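Secreted protein (Streptomyces lividans TK24, PDB 5LXZ) binds copper and probably works as a copper-radical oxidase of the galactose oxidase-like family (AA5). Local coordinates at residues G328-D331 / K336-K339; K308-G313 / E363-I368. The protein carries 1 engineered substitution. All blocks are in the same frame, centred on the assembly; numbering follows the deposited sequence.

Contact 1: G328-D331 / K336-K339; sequences GVWD and KFTK
Gly-328 faces Lys-339 across the last hairpin of a four-stranded Kelch-type propeller blade, with strands 328-330 and 337-339 running antiparallel at 169°. Its bare CA is met by the end of the Phe-337 ring, CZ at 3.4 Å. Phe-337 CG stands anti to its own backbone N (chi1 -169°), which carries the ring back under this glycine, where any beta carbon would collide with CE2 and with Thr-338 O.

Val-329 pairs with Thr-338 through two reciprocal backbone hydrogen bonds, Val-329 N to Thr-338 O at 2.8 Å and Thr-338 N to Val-329 O at 2.9 Å. Val-329 O has further partners: a water donates to it and also bonds Thr-338 OG1, while the CA-H of Phe-337 points at it. On the other side of the strand pair, Trp-330 and Phe-337 share a face and their side chains cross at about a right angle, Trp-330 CB lying 3.7 Å from Phe-337 CD1. The indole lies along the turn end of the hairpin, its NE1 bonded to Asn-335 OD1, and it also touches Leu-260 and Val-262 of strand 259-262 in the preceding four-stranded sheet.

Asp-331 lies just past the last bridged pair, where the strands run into the turn, and its OD1 accepts a bond from Thr-334 N. A single backbone bond follows: its N donates to Lys-336 O at 2.8 Å, nearly in line with the carbonyl. The same oxygen receives the CA-H of Trp-330 and sits at the indole edge, in the ring plane, 3.5 Å from Trp-330 CD1.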
loop_
_atom_site.group_PDB
_atom_site.type_symbol
_atom_site.label_atom_id
_atom_site.label_comp_id
_atom_site.label_asym_id
_atom_site.label_seq_id
_atom_site.Cartn_x
_atom_site.Cartn_y
_atom_site.Cartn_z
ATOM N N GLY A 328 3.644 11.617 -11.468
ATOM C CA GLY A 328 4.149 11.673 -12.824
ATOM C C GLY A 328 4.143 10.317 -13.504
ATOM O O GLY A 328 3.769 9.318 -12.948
ATOM N N VAL A 329 4.632 10.355 -14.733
ATOM C CA VAL A 329 4.688 9.192 -15.603
ATOM C C VAL A 329 6.146 8.793 -15.776
ATOM O O VAL A 329 6.995 9.602 -16.209
ATOM C CB VAL A 329 4.090 9.529 -16.964
ATOM C CG1 VAL A 329 4.272 8.406 -17.963
ATOM C CG2 VAL A 329 2.592 9.830 -16.827
ATOM N N TRP A 330 6.433 7.548 -15.430
ATOM C CA TRP A 330 7.776 7.015 -15.418
ATOM C C TRP A 330 7.938 5.988 -16.514
ATOM O O TRP A 330 7.272 4.943 -16.491
ATOM C CB TRP A 330 8.028 6.382 -14.048
ATOM C CG TRP A 330 9.363 5.800 -13.791
ATOM C CD1 TRP A 330 10.551 6.099 -14.389
ATOM C CD2 TRP A 330 9.657 4.787 -12.819
ATOM N NE1 TRP A 330 11.550 5.319 -13.873
ATOM C CE2 TRP A 330 11.035 4.525 -12.884
ATOM C CE3 TRP A 330 8.885 4.107 -11.864
ATOM C CZ2 TRP A 330 11.636 3.619 -12.065
ATOM C CZ3 TRP A 330 9.481 3.195 -11.069
ATOM C CH2 TRP A 330 10.865 2.947 -11.152
ATOM N N ASP A 331 8.837 6.237 -17.457
ATOM C CA ASP A 331 9.217 5.205 -18.426
ATOM C C ASP A 331 10.339 4.437 -17.758
ATOM O O ASP A 331 11.453 4.939 -17.603
ATOM C CB ASP A 331 9.697 5.873 -19.687
ATOM C CG ASP A 331 10.058 4.882 -20.775
ATOM O OD1 ASP A 331 10.546 3.784 -20.455
ATOM O OD2 ASP A 331 9.810 5.180 -21.958
ATOM N N LYS A 336 13.049 7.965 -17.807
ATOM C CA LYS A 336 12.498 9.312 -17.893
ATOM C C LYS A 336 11.272 9.430 -17.012
ATOM O O LYS A 336 10.441 8.511 -16.943
ATOM C CB LYS A 336 12.129 9.658 -19.331
ATOM C CG LYS A 336 11.754 11.124 -19.502
ATOM C CD LYS A 336 11.606 11.463 -20.964
ATOM C CE LYS A 336 11.054 12.870 -21.125
ATOM N NZ LYS A 336 10.776 13.118 -22.571
ATOM N N PHE A 337 11.187 10.558 -16.311
ATOM C CA PHE A 337 10.057 10.846 -15.455
ATOM C C PHE A 337 9.488 12.186 -15.859
ATOM O O PHE A 337 10.224 13.190 -15.899
ATOM C CB PHE A 337 10.469 10.858 -14.000
ATOM C CG PHE A 337 9.289 10.882 -13.046
ATOM C CD1 PHE A 337 8.731 9.691 -12.637
ATOM C CD2 PHE A 337 8.763 12.052 -12.579
ATOM C CE1 PHE A 337 7.657 9.677 -11.777
ATOM C CE2 PHE A 337 7.683 12.056 -11.726
ATOM C CZ PHE A 337 7.124 10.864 -11.334
ATOM N N THR A 338 8.202 12.222 -16.153
ATOM C CA THR A 338 7.523 13.440 -16.563
ATOM C C THR A 338 6.442 13.761 -15.517
ATOM O O THR A 338 5.501 12.996 -15.341
ATOM C CB THR A 338 6.903 13.275 -17.931
ATOM O OG1 THR A 338 7.886 12.867 -18.894
ATOM C CG2 THR A 338 6.341 14.627 -18.428
ATOM N N LYS A 339 6.608 14.888 -14.817
ATOM C CA LYS A 339 5.676 15.257 -13.741
ATOM C C LYS A 339 4.321 15.585 -14.294
ATOM O O LYS A 339 4.211 16.143 -15.407
ATOM C CB LYS A 339 6.266 16.430 -12.980
ATOM C CG LYS A 339 7.507 15.991 -12.225
ATOM C CD LYS A 339 8.200 17.171 -11.553
ATOM C CE LYS A 339 9.344 16.724 -10.653
ATOM N NZ LYS A 339 10.562 16.414 -11.435
HETATM O O HOH W 1 7.821 10.086 -18.880
#

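Contact 2: K308-G313 / E363-I368; sequences KIFYSG and EKYMVI
Phe-310 and Tyr-365 meet where two strands pack with no hydrogen bond between them, the contact resting mainly on side chains. Tyr-365 begins its contact at CB, which lies 3.7 Å from Phe-310 CE2. Its CG is anti to the carbonyl carbon (chi1 -70°), and this brings one face of the phenol ring against the phenylalanine. CG is 3.6 Å from Phe-310 CD2, and CD1 and CD2 each lie 3.8 Å from that same atom; farther out, CE1, CE2 and finally CZ still border it, at 4.1 to 4.2 Å. Phe-310 CD2 thus sits over the ring centre, with the planes inclined at 45°. Phe-302 meets Tyr-365 edge-to-face.

With an alanine at Tyr-365 the ring is gone, and Phe-310 CD2 is likely to lose the face it rests on, opening a gap between the two strands.

Farther along, Ser-312 CB packs against Val-367 CG2 at 3.6 Å, while Ser-312 OG turns to Thr-354 OG1 and Ala-314 N. Phe-395 touches both Phe-310 and Val-367. Such buried packing of strand 309-311 on strand 364-368, each in its own four-stranded sheet, is the face-to-face stacking of successive blades in a Kelch beta-propeller.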
loop_
_atom_site.group_PDB
_atom_site.type_symbol
_atom_site.label_atom_id
_atom_site.label_comp_id
_atom_site.label_asym_id
_atom_site.label_seq_id
_atom_site.Cartn_x
_atom_site.Cartn_y
_atom_site.Cartn_z
ATOM N N LYS A 308 4.239 2.625 -19.658
ATOM C CA LYS A 308 4.852 3.438 -18.631
ATOM C C LYS A 308 4.118 3.226 -17.328
ATOM O O LYS A 308 3.070 2.626 -17.277
ATOM C CB LYS A 308 4.902 4.920 -19.057
ATOM C CG LYS A 308 5.630 5.092 -20.402
ATOM C CD LYS A 308 5.831 6.561 -20.747
ATOM C CE LYS A 308 6.398 6.660 -22.183
ATOM N NZ LYS A 308 6.541 8.053 -22.689
ATOM N N ILE A 309 4.733 3.713 -16.270
ATOM C CA ILE A 309 4.207 3.587 -14.930
ATOM C C ILE A 309 3.716 4.939 -14.447
ATOM O O ILE A 309 4.465 5.932 -14.498
ATOM C CB ILE A 309 5.288 3.050 -13.987
ATOM C CG1 ILE A 309 5.553 1.569 -14.211
ATOM C CG2 ILE A 309 4.931 3.273 -12.492
ATOM C CD1 ILE A 309 4.448 0.594 -13.780
ATOM N N PHE A 310 2.467 4.979 -13.973
ATOM C CA PHE A 310 1.954 6.148 -13.356
ATOM C C PHE A 310 2.184 6.110 -11.872
ATOM O O PHE A 310 1.790 5.155 -11.218
ATOM C CB PHE A 310 0.459 6.296 -13.631
ATOM C CG PHE A 310 -0.144 7.551 -13.044
ATOM C CD1 PHE A 310 0.384 8.790 -13.387
ATOM C CD2 PHE A 310 -1.144 7.499 -12.130
ATOM C CE1 PHE A 310 -0.169 9.948 -12.874
ATOM C CE2 PHE A 310 -1.703 8.677 -11.607
ATOM C CZ PHE A 310 -1.207 9.876 -11.987
ATOM N N TYR A 311 2.863 7.148 -11.385
ATOM C CA TYR A 311 3.028 7.371 -9.930
ATOM C C TYR A 311 2.039 8.413 -9.556
ATOM O O TYR A 311 2.149 9.565 -9.989
ATOM C CB TYR A 311 4.441 7.814 -9.643
ATOM C CG TYR A 311 4.689 8.281 -8.223
ATOM C CD1 TYR A 311 4.314 7.485 -7.121
ATOM C CD2 TYR A 311 5.325 9.470 -7.959
ATOM C CE1 TYR A 311 4.569 7.898 -5.820
ATOM C CE2 TYR A 311 5.634 9.839 -6.678
ATOM C CZ TYR A 311 5.248 9.057 -5.606
ATOM O OH TYR A 311 5.539 9.365 -4.305
ATOM N N SER A 312 1.121 8.067 -8.652
ATOM C CA SER A 312 0.046 8.981 -8.307
ATOM C C SER A 312 0.515 10.017 -7.282
ATOM O O SER A 312 -0.213 10.975 -7.059
ATOM C CB SER A 312 -1.146 8.237 -7.732
ATOM O OG SER A 312 -0.858 7.782 -6.413
ATOM N N GLY A 313 1.656 9.807 -6.664
ATOM C CA GLY A 313 2.126 10.613 -5.552
ATOM C C GLY A 313 1.799 10.030 -4.186
ATOM O O GLY A 313 2.451 10.388 -3.201
ATOM N N GLU A 363 -8.213 5.142 -18.168
ATOM C CA GLU A 363 -6.936 5.653 -17.615
ATOM C C GLU A 363 -7.141 6.879 -16.759
ATOM O O GLU A 363 -6.318 7.794 -16.772
ATOM C CB GLU A 363 -5.892 5.902 -18.714
ATOM C CG GLU A 363 -5.689 4.712 -19.628
ATOM C CD GLU A 363 -4.364 4.756 -20.379
ATOM O OE1 GLU A 363 -3.279 4.489 -19.754
ATOM O OE2 GLU A 363 -4.429 5.034 -21.627
ATOM N N LYS A 364 -8.229 6.862 -15.983
ATOM C CA LYS A 364 -8.471 7.896 -15.005
ATOM C C LYS A 364 -8.137 7.392 -13.608
ATOM O O LYS A 364 -8.647 6.356 -13.176
ATOM C CB LYS A 364 -9.918 8.364 -15.050
ATOM C CG LYS A 364 -10.276 9.111 -16.320
ATOM C CD LYS A 364 -11.696 9.651 -16.245
ATOM C CE LYS A 364 -12.133 10.291 -17.543
ATOM N NZ LYS A 364 -13.385 11.067 -17.303
ATOM N N TYR A 365 -7.261 8.130 -12.929
ATOM C CA TYR A 365 -6.751 7.728 -11.605
ATOM C C TYR A 365 -7.237 8.705 -10.580
ATOM O O TYR A 365 -7.196 9.899 -10.845
ATOM C CB TYR A 365 -5.230 7.704 -11.612
ATOM C CG TYR A 365 -4.621 6.620 -12.413
ATOM C CD1 TYR A 365 -4.452 6.740 -13.774
ATOM C CD2 TYR A 365 -4.267 5.432 -11.821
ATOM C CE1 TYR A 365 -3.893 5.711 -14.517
ATOM C CE2 TYR A 365 -3.745 4.400 -12.567
ATOM C CZ TYR A 365 -3.554 4.544 -13.890
ATOM O OH TYR A 365 -2.998 3.513 -14.645
ATOM N N MET A 366 -7.681 8.222 -9.440
ATOM C CA MET A 366 -8.150 9.064 -8.348
ATOM C C MET A 366 -7.302 8.846 -7.120
ATOM O O MET A 366 -7.057 7.711 -6.712
ATOM C CB MET A 366 -9.597 8.782 -8.056
ATOM C CG MET A 366 -10.121 9.611 -6.898
ATOM S SD MET A 366 -11.764 9.114 -6.318
ATOM C CE MET A 366 -12.609 10.058 -7.482
ATOM N N VAL A 367 -6.809 9.947 -6.547
ATOM C CA VAL A 367 -6.087 9.993 -5.296
ATOM C C VAL A 367 -7.026 10.581 -4.221
ATOM O O VAL A 367 -7.700 11.576 -4.491
ATOM C CB VAL A 367 -4.808 10.814 -5.440
ATOM C CG1 VAL A 367 -4.162 11.005 -4.113
ATOM C CG2 VAL A 367 -3.834 10.174 -6.418
ATOM N N ILE A 368 -7.118 9.894 -3.112
ATOM C CA ILE A 368 -8.145 10.145 -2.126
ATOM C C ILE A 368 -7.510 10.409 -0.771
ATOM O O ILE A 368 -6.794 9.573 -0.241
ATOM C CB ILE A 368 -9.077 8.907 -1.976
ATOM C CG1 ILE A 368 -9.603 8.447 -3.309
ATOM C CG2 ILE A 368 -10.219 9.187 -1.011
ATOM C CD1 ILE A 368 -10.176 7.060 -3.327
#

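Overall arrangement
Contact 1 is made within one propeller blade and contact 2 between that blade and the next, and their centres lie 11 Å apart. Strands 309-311 and 328-330, neighbours in one sheet, link them: Trp-330 N approaches Ile-309 O at 2.7 Å and Gly-328 O approaches Tyr-311 N at 2.8 Å, both probable hydrogen bonds. Gly-328 O also packs against Phe-310 CD1 at 3.5 Å, which ties the hairpin to the aromatic pair of contact 2. The centre of contact 2 lies about 13 Å from the centre of the chain, and that of contact 1 about 20 Å from it. One copper is bound by Tyr-248, Tyr-460, His-461 and His-548 and a second by Asp-53 and Glu-101, none of them in either contact; both contacts are packing within the propeller.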